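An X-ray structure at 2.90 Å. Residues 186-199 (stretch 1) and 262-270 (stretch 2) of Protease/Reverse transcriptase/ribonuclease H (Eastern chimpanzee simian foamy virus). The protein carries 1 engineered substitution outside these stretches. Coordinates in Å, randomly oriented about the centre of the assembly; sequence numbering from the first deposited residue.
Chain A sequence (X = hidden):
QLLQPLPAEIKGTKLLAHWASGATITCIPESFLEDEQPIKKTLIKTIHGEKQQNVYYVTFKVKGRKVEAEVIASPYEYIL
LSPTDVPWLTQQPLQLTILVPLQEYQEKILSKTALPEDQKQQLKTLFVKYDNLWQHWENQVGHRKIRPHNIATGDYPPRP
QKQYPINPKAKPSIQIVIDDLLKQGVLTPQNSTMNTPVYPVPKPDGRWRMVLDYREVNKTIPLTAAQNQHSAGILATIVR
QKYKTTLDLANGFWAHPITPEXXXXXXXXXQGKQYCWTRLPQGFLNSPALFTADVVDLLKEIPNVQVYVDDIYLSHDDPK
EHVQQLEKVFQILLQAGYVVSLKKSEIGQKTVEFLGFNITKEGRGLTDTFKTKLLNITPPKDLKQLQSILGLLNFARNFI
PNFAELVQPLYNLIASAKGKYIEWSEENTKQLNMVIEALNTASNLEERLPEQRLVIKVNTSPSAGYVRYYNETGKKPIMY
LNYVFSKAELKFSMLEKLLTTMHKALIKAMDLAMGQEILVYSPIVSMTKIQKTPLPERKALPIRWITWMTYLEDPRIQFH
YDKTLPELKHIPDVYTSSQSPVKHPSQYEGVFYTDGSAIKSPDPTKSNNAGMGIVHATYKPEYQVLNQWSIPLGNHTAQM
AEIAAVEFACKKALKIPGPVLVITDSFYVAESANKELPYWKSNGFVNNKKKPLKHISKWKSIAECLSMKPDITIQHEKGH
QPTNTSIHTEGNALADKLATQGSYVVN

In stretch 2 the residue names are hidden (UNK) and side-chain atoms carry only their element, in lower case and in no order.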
ATOM      1  N   VAL A 186      10.575  25.403  -3.358  1.00 62.14           N
ATOM      2  CA  VAL A 186       9.522  24.942  -2.463  1.00 62.47           C
ATOM      3  C   VAL A 186       9.763  25.459  -1.051  1.00 63.11           C
ATOM      4  O   VAL A 186       8.816  25.785  -0.329  1.00 74.43           O
ATOM      5  CB  VAL A 186       9.432  23.403  -2.504  1.00 61.44           C
ATOM      6  CG1 VAL A 186       8.202  22.918  -1.754  1.00 62.26           C
ATOM      7  CG2 VAL A 186       9.409  22.924  -3.944  1.00 61.16           C
ATOM      8  N   LEU A 187      11.025  25.555  -0.643  1.00 62.90           N
ATOM      9  CA  LEU A 187      11.400  26.131   0.638  1.00 64.06           C
ATOM     10  C   LEU A 187      12.099  27.463   0.420  1.00 71.69           C
ATOM     11  O   LEU A 187      12.926  27.602  -0.487  1.00 66.28           O
ATOM     12  CB  LEU A 187      12.323  25.199   1.421  1.00 63.91           C
ATOM     13  CG  LEU A 187      11.681  23.917   1.934  1.00 63.57           C
ATOM     14  CD1 LEU A 187      12.718  23.104   2.668  1.00 63.39           C
ATOM     15  CD2 LEU A 187      10.507  24.239   2.841  1.00 66.76           C
ATOM     16  N   THR A 188      11.769  28.438   1.262  1.00 70.29           N
ATOM     17  CA  THR A 188      12.397  29.741   1.210  1.00 67.89           C
ATOM     18  C   THR A 188      12.988  30.087   2.570  1.00 72.13           C
ATOM     19  O   THR A 188      12.340  29.880   3.602  1.00 81.42           O
ATOM     20  CB  THR A 188      11.403  30.833   0.797  1.00 71.69           C
ATOM     21  OG1 THR A 188      11.963  32.120   1.078  1.00 81.23           O
ATOM     22  CG2 THR A 188      10.086  30.673   1.542  1.00 68.11           C
ATOM     23  N   PRO A 189      14.213  30.605   2.605  1.00 69.56           N
ATOM     24  CA  PRO A 189      14.811  31.015   3.883  1.00 76.08           C
ATOM     25  C   PRO A 189      14.153  32.290   4.392  1.00 94.81           C
ATOM     26  O   PRO A 189      14.242  33.344   3.761  1.00 98.66           O
ATOM     27  CB  PRO A 189      16.285  31.233   3.533  1.00 79.93           C
ATOM     28  CG  PRO A 189      16.275  31.564   2.078  1.00 77.57           C
ATOM     29  CD  PRO A 189      15.135  30.792   1.473  1.00 70.12           C
ATOM     30  N   GLN A 190      13.482  32.183   5.539  1.00 91.62           N
ATOM     31  CA  GLN A 190      12.759  33.315   6.101  1.00 87.72           C
ATOM     32  C   GLN A 190      12.475  33.043   7.569  1.00 83.34           C
ATOM     33  O   GLN A 190      11.918  31.995   7.914  1.00 72.75           O
ATOM     34  CB  GLN A 190      11.455  33.565   5.331  1.00 79.88           C
ATOM     35  CG  GLN A 190      10.585  34.677   5.896  1.00 72.72           C
ATOM     36  CD  GLN A 190       9.347  34.939   5.057  1.00 73.04           C
ATOM     37  OE1 GLN A 190       9.323  34.664   3.857  1.00 71.33           O
ATOM     38  NE2 GLN A 190       8.309  35.471   5.690  1.00 81.17           N
ATOM     39  N   ASN A 191      12.868  33.981   8.428  1.00 86.75           N
ATOM     40  CA  ASN A 191      12.513  33.912   9.834  1.00 89.36           C
ATOM     41  C   ASN A 191      11.015  34.111  10.009  1.00 88.33           C
ATOM     42  O   ASN A 191      10.322  34.640   9.134  1.00 74.58           O
ATOM     43  CB  ASN A 191      13.274  34.966  10.637  1.00 88.85           C
ATOM     44  CG  ASN A 191      14.760  34.709  10.669  1.00 73.70           C
ATOM     45  OD1 ASN A 191      15.327  34.143   9.736  1.00 73.35           O
ATOM     46  ND2 ASN A 191      15.401  35.124  11.753  1.00 73.29           N
ATOM     47  N   SER A 192      10.510  33.693  11.162  1.00 80.89           N
ATOM     48  CA  SER A 192       9.078  33.754  11.405  1.00 75.90           C
ATOM     49  C   SER A 192       8.831  33.691  12.902  1.00 84.17           C
ATOM     50  O   SER A 192       9.737  33.419  13.692  1.00 77.06           O
ATOM     51  CB  SER A 192       8.347  32.620  10.682  1.00 75.07           C
ATOM     52  OG  SER A 192       7.080  32.369  11.265  1.00 75.49           O
ATOM     53  N   THR A 193       7.580  33.960  13.275  1.00 97.49           N
ATOM     54  CA  THR A 193       7.181  33.852  14.672  1.00101.67           C
ATOM     55  C   THR A 193       6.959  32.399  15.072  1.00102.10           C
ATOM     56  O   THR A 193       7.379  31.982  16.156  1.00101.50           O
ATOM     57  CB  THR A 193       5.910  34.671  14.914  1.00 98.79           C
ATOM     58  OG1 THR A 193       6.120  36.021  14.480  1.00 92.92           O
ATOM     59  CG2 THR A 193       5.539  34.662  16.390  1.00 92.70           C
ATOM     60  N   MET A 194       6.318  31.618  14.208  1.00 84.98           N
ATOM     61  CA  MET A 194       5.993  30.231  14.503  1.00 79.28           C
ATOM     62  C   MET A 194       7.148  29.316  14.121  1.00 78.51           C
ATOM     63  O   MET A 194       7.863  29.568  13.148  1.00 89.48           O
ATOM     64  CB  MET A 194       4.727  29.808  13.754  1.00 78.44           C
ATOM     65  CG  MET A 194       4.280  28.388  14.046  1.00 79.53           C
ATOM     66  SD  MET A 194       4.133  28.096  15.819  1.00 83.69           S
ATOM     67  CE  MET A 194       3.637  26.375  15.856  1.00 82.65           C
ATOM     68  N   ASN A 195       7.330  28.252  14.898  1.00 79.99           N
ATOM     69  CA  ASN A 195       8.294  27.211  14.584  1.00 79.09           C
ATOM     70  C   ASN A 195       7.659  25.857  14.849  1.00 79.57           C
ATOM     71  O   ASN A 195       6.900  25.694  15.809  1.00 80.81           O
ATOM     72  CB  ASN A 195       9.572  27.350  15.412  1.00 79.90           C
ATOM     73  CG  ASN A 195      10.699  26.494  14.882  1.00 78.33           C
ATOM     74  OD1 ASN A 195      11.514  26.955  14.085  1.00 76.71           O
ATOM     75  ND2 ASN A 195      10.751  25.240  15.314  1.00 80.29           N
ATOM     76  N   THR A 196       7.979  24.884  13.997  1.00 81.27           N
ATOM     77  CA  THR A 196       7.388  23.560  14.044  1.00 79.43           C
ATOM     78  C   THR A 196       8.459  22.502  14.276  1.00 81.78           C
ATOM     79  O   THR A 196       9.519  22.549  13.643  1.00 88.99           O
ATOM     80  CB  THR A 196       6.637  23.260  12.733  1.00 76.78           C
ATOM     81  OG1 THR A 196       5.426  24.025  12.684  1.00 76.79           O
ATOM     82  CG2 THR A 196       6.297  21.782  12.621  1.00 76.81           C
ATOM     83  N   PRO A 197       8.223  21.548  15.174  1.00 78.28           N
ATOM     84  CA  PRO A 197       9.201  20.476  15.370  1.00 78.16           C
ATOM     85  C   PRO A 197       9.292  19.589  14.142  1.00 81.92           C
ATOM     86  O   PRO A 197       8.308  19.366  13.432  1.00 77.88           O
ATOM     87  CB  PRO A 197       8.648  19.697  16.573  1.00 78.18           C
ATOM     88  CG  PRO A 197       7.656  20.612  17.211  1.00 79.05           C
ATOM     89  CD  PRO A 197       7.083  21.424  16.094  1.00 82.13           C
ATOM     90  N   VAL A 198      10.499  19.084  13.897  1.00 83.21           N
ATOM     91  CA  VAL A 198      10.778  18.194  12.777  1.00 80.32           C
ATOM     92  C   VAL A 198      11.298  16.874  13.329  1.00 77.82           C
ATOM     93  O   VAL A 198      12.089  16.856  14.279  1.00 78.10           O
ATOM     94  CB  VAL A 198      11.779  18.824  11.782  1.00 77.64           C
ATOM     95  CG1 VAL A 198      13.107  19.121  12.463  1.00 78.43           C
ATOM     96  CG2 VAL A 198      11.978  17.922  10.576  1.00 76.88           C
ATOM     97  N   TYR A 199      10.830  15.768  12.751  1.00 78.41           N
ATOM     98  CA  TYR A 199      11.197  14.434  13.194  1.00 79.78           C
ATOM     99  C   TYR A 199      11.673  13.598  12.016  1.00 80.97           C
ATOM    100  O   TYR A 199      11.137  13.721  10.907  1.00 79.41           O
ATOM    101  CB  TYR A 199      10.010  13.731  13.862  1.00 86.26           C
ATOM    102  CG  TYR A 199       9.558  14.372  15.147  1.00 84.54           C
ATOM    103  CD1 TYR A 199      10.142  14.027  16.356  1.00 84.51           C
ATOM    104  CD2 TYR A 199       8.547  15.322  15.155  1.00 77.25           C
ATOM    105  CE1 TYR A 199       9.731  14.609  17.538  1.00 95.16           C
ATOM    106  CE2 TYR A 199       8.129  15.911  16.331  1.00 84.63           C
ATOM    107  CZ  TYR A 199       8.724  15.552  17.521  1.00 88.94           C
ATOM    108  OH  TYR A 199       8.316  16.134  18.700  1.00 94.52           O
ATOM    109  N   UNK A 262       1.418  34.041   3.892  1.00 80.38           N
ATOM    110  CA  UNK A 262       1.289  32.865   4.747  1.00 75.31           C
ATOM    111  C   UNK A 262       2.585  32.084   4.905  1.00 73.67           C
ATOM    112  O   UNK A 262       2.569  31.018   5.535  1.00 73.28           O
ATOM    113  o   UNK A 262      -1.080  32.499   4.317  1.00 86.86           O
ATOM    114  c   UNK A 262       0.208  31.929   4.200  1.00 76.40           C
ATOM    115  N   UNK A 263       3.695  32.567   4.343  1.00 76.20           N
ATOM    116  CA  UNK A 263       4.944  31.817   4.422  1.00 75.68           C
ATOM    117  C   UNK A 263       5.411  31.655   5.863  1.00 75.06           C
ATOM    118  O   UNK A 263       5.940  30.600   6.236  1.00 76.87           O
ATOM    119  o   UNK A 263       5.285  32.193  -2.035  1.00 71.49           O
ATOM    120  c   UNK A 263       4.838  31.605   1.536  1.00 70.51           C
ATOM    121  c   UNK A 263       4.654  31.529   0.168  1.00 70.26           C
ATOM    122  c   UNK A 263       6.626  33.148   1.218  1.00 70.17           C
ATOM    123  c   UNK A 263       5.822  32.418   2.085  1.00 70.57           C
ATOM    124  c   UNK A 263       6.451  33.075  -0.151  1.00 70.03           C
ATOM    125  c   UNK A 263       5.461  32.266  -0.672  1.00 70.49           C
ATOM    126  c   UNK A 263       6.026  32.499   3.585  1.00 82.79           C
ATOM    127  N   UNK A 264       5.215  32.684   6.694  1.00 72.22           N
ATOM    128  CA  UNK A 264       5.708  32.654   8.068  1.00 72.47           C
ATOM    129  C   UNK A 264       5.036  31.575   8.911  1.00 77.52           C
ATOM    130  O   UNK A 264       5.633  31.115   9.892  1.00 78.29           O
ATOM    131  c   UNK A 264       3.669  33.316  11.376  1.00 73.70           C
ATOM    132  c   UNK A 264       1.051  34.322  11.016  1.00 72.67           C
ATOM    133  n   UNK A 264       1.967  35.102   8.820  1.00 74.66           N
ATOM    134  c   UNK A 264       5.506  34.022   8.725  1.00 77.96           C
ATOM    135  c   UNK A 264       3.340  33.995  10.199  1.00 72.78           C
ATOM    136  c   UNK A 264       2.031  34.486  10.041  1.00 72.84           C
ATOM    137  c   UNK A 264       4.069  34.339   9.016  1.00 74.99           C
ATOM    138  c   UNK A 264       1.403  33.656  12.156  1.00 73.36           C
ATOM    139  c   UNK A 264       2.698  33.154  12.342  1.00 74.28           C
ATOM    140  c   UNK A 264       3.199  35.008   8.214  1.00 74.24           C
ATOM    141  N   UNK A 265       3.815  31.174   8.561  1.00 72.83           N
ATOM    142  CA  UNK A 265       3.078  30.228   9.392  1.00 73.10           C
ATOM    143  C   UNK A 265       3.723  28.846   9.380  1.00 72.88           C
ATOM    144  O   UNK A 265       3.743  28.155  10.404  1.00 73.55           O
ATOM    145  c   UNK A 265      -0.668  29.158   9.135  1.00105.49           C
ATOM    146  c   UNK A 265       0.606  29.847  11.175  1.00 76.67           C
ATOM    147  c   UNK A 265       1.628  30.141   8.917  1.00 73.73           C
ATOM    148  c   UNK A 265       0.705  29.274   9.772  1.00 87.03           C
ATOM    149  N   UNK A 266       4.259  28.432   8.231  1.00 82.32           N
ATOM    150  CA  UNK A 266       4.785  27.088   8.045  1.00 71.74           C
ATOM    151  C   UNK A 266       6.269  26.975   8.386  1.00 71.29           C
ATOM    152  O   UNK A 266       6.941  26.064   7.890  1.00 70.85           O
ATOM    153  o   UNK A 266       5.163  27.579   5.709  1.00 70.09           O
ATOM    154  c   UNK A 266       3.068  26.552   6.293  1.00 70.27           C
ATOM    155  c   UNK A 266       4.554  26.638   6.601  1.00 70.43           C
ATOM    156  N   UNK A 267       6.789  27.864   9.223  1.00 71.72           N
ATOM    157  CA  UNK A 267       8.225  27.920   9.442  1.00 76.82           C
ATOM    158  C   UNK A 267       8.700  26.783  10.339  1.00 72.23           C
ATOM    159  O   UNK A 267       7.972  26.292  11.207  1.00 74.14           O
ATOM    160  c   UNK A 267       8.621  29.263  10.053  1.00 77.40           C
ATOM    161  N   UNK A 268       9.947  26.374  10.115  1.00 91.10           N
ATOM    162  CA  UNK A 268      10.595  25.305  10.859  1.00 84.07           C
ATOM    163  C   UNK A 268      12.095  25.574  10.885  1.00 73.65           C
ATOM    164  O   UNK A 268      12.637  26.271  10.023  1.00 72.97           O
ATOM    165  c   UNK A 268      10.305  23.931  10.244  1.00 72.88           C
ATOM    166  c   UNK A 268      10.774  23.795   8.824  1.00 71.76           C
ATOM    167  c   UNK A 268      10.410  24.101   6.469  1.00 69.57           C
ATOM    168  c   UNK A 268      11.642  23.543   6.200  1.00 69.49           C
ATOM    169  c   UNK A 268      12.008  23.237   8.541  1.00 72.05           C
ATOM    170  c   UNK A 268       9.978  24.223   7.776  1.00 70.53           C
ATOM    171  c   UNK A 268      12.444  23.111   7.237  1.00 70.76           C
ATOM    172  N   UNK A 269      12.766  25.005  11.883  1.00 75.05           N
ATOM    173  CA  UNK A 269      14.190  25.225  12.105  1.00 75.43           C
ATOM    174  C   UNK A 269      14.965  23.969  11.723  1.00 86.45           C
ATOM    175  O   UNK A 269      14.698  22.885  12.253  1.00 91.16           O
ATOM    176  c   UNK A 269      14.470  25.603  13.559  1.00 76.70           C
ATOM    177  c   UNK A 269      15.963  25.776  13.784  1.00 81.54           C
ATOM    178  o   UNK A 269      13.801  26.829  13.878  1.00 92.69           O
ATOM    179  N   UNK A 270      15.927  24.124  10.814  1.00 91.39           N
ATOM    180  CA  UNK A 270      16.784  23.028  10.372  1.00 90.42           C
ATOM    181  C   UNK A 270      18.233  23.488  10.421  1.00 82.37           C
ATOM    182  O   UNK A 270      18.602  24.455   9.745  1.00 75.78           O
ATOM    183  c   UNK A 270      17.171  17.969   9.231  1.00 74.45           C
ATOM    184  c   UNK A 270      18.588  19.772   7.733  1.00 72.91           C
ATOM    185  c   UNK A 270      18.247  17.550   8.440  1.00 74.18           C
ATOM    186  c   UNK A 270      16.795  19.296   9.279  1.00 80.90           C
ATOM    187  c   UNK A 270      18.402  21.980   7.455  1.00 91.50           C
ATOM    188  c   UNK A 270      17.409  21.641   8.329  1.00 96.00           C
ATOM    189  c   UNK A 270      17.510  20.225   8.519  1.00 88.69           C
ATOM    190  n   UNK A 270      19.116  20.863   7.093  1.00 72.20           N
ATOM    191  c   UNK A 270      18.967  18.434   7.686  1.00 73.32           C
ATOM    192  c   UNK A 270      16.408  22.568   8.959  1.00 80.36           C
TER

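At position 262 the side chain is one carbon followed by one oxygen, a bare hydroxymethyl group that is out of reach of stretch 1 and takes no part in the contact. This is Ser-262, whose OG is hydrogen-bonded elsewhere in the structure.

Position 263 carries one carbon and then a six-membered carbon ring bearing a single oxygen. Its CA-to-CB bond points toward stretch 1, and the side chain lies beside Thr-188 and Gln-190. The ring with its oxygen is a phenol, so this is Tyr-263. In Tyr-263, CD2 is 4.3 Å from CG2 of Thr-188, while OE1 of Gln-190 comes within 4.0 Å of CB of Tyr-263 and sits at the ring edge, near its plane.

At 264 one carbon leads to fused five- and six-membered rings holding eight carbons and one nitrogen, and the residue touches Ser-192, Thr-193 and Met-194. Only an indole fits, so this is Trp-264. Its CA-to-CB bond points sideways, and chi1 is p. The far part of the six-membered ring meets Met-194, with CZ3 of Trp-264 4.2 Å from CB of Met-194. CB of Thr-193 is 4.4 Å from the same CZ3 of Trp-264. The backbone is engaged as well: OG of Ser-192 donates a very short hydrogen bond of 2.4 Å to O of Trp-264.

Position 265 has four carbons forked at the second; its CA-to-CB bond points away, and its main contact is made by the backbone, against Met-194. The fork identifies Leu-265, with O of Leu-265 3.7 Å from CG of Met-194.

One carbon carrying an oxygen and a carbon identifies position 266 as a threonine. The CA-to-CB bond of Thr-266 also points away; its OG1 instead bonds to O of Tyr-263 at 3.2 Å, tying the turn together from within.

Position 267 has a single side-chain carbon, directed toward stretch 1 and close to Ser-192 and Met-194. It is Ala-267: its CB lies 3.4 Å from CB of Ser-192 and 3.2 Å from O of Met-194, a tightly filled site.

At 268 one carbon precedes a six-membered carbon ring without a heteroatom, and the ring meets Leu-187. This is Phe-268. CZ of Phe-268 packs 3.6 Å from CD2 of Leu-187, which approaches the ring edge in an apolar contact.

Position 269 again shows one carbon bearing an oxygen and a carbon, and its backbone lies near Val-198. It is Thr-269, whose O is 4.1 Å from CG1 of Val-198.

The last position, 270, bears another fused ring system of eight carbons and one nitrogen, with no atom within 4.5 Å of any atom of stretch 1. It is Trp-270, and its NE1 is hydrogen-bonded elsewhere in the structure.

The contact, burying 716 Å² in total, combines one polar anchor with close packing. Ser-192 links the segments: its OG accepts a hydrogen bond from N of Met-194 (3.1 Å) while donating to O of Trp-264, so one hydroxyl joins a local turn to the other stretch. Beyond it, the CB of Ala-267 sits close against Ser-192 and the backbone of Met-194, and CA of Asn-195 makes a CA-H...O contact of 3.5 Å with O of Ala-267. Apolar contacts add to this, Trp-264 with Met-194 and Phe-268 with Leu-187.

Stretch 2 262-270: SYWLTAFTW
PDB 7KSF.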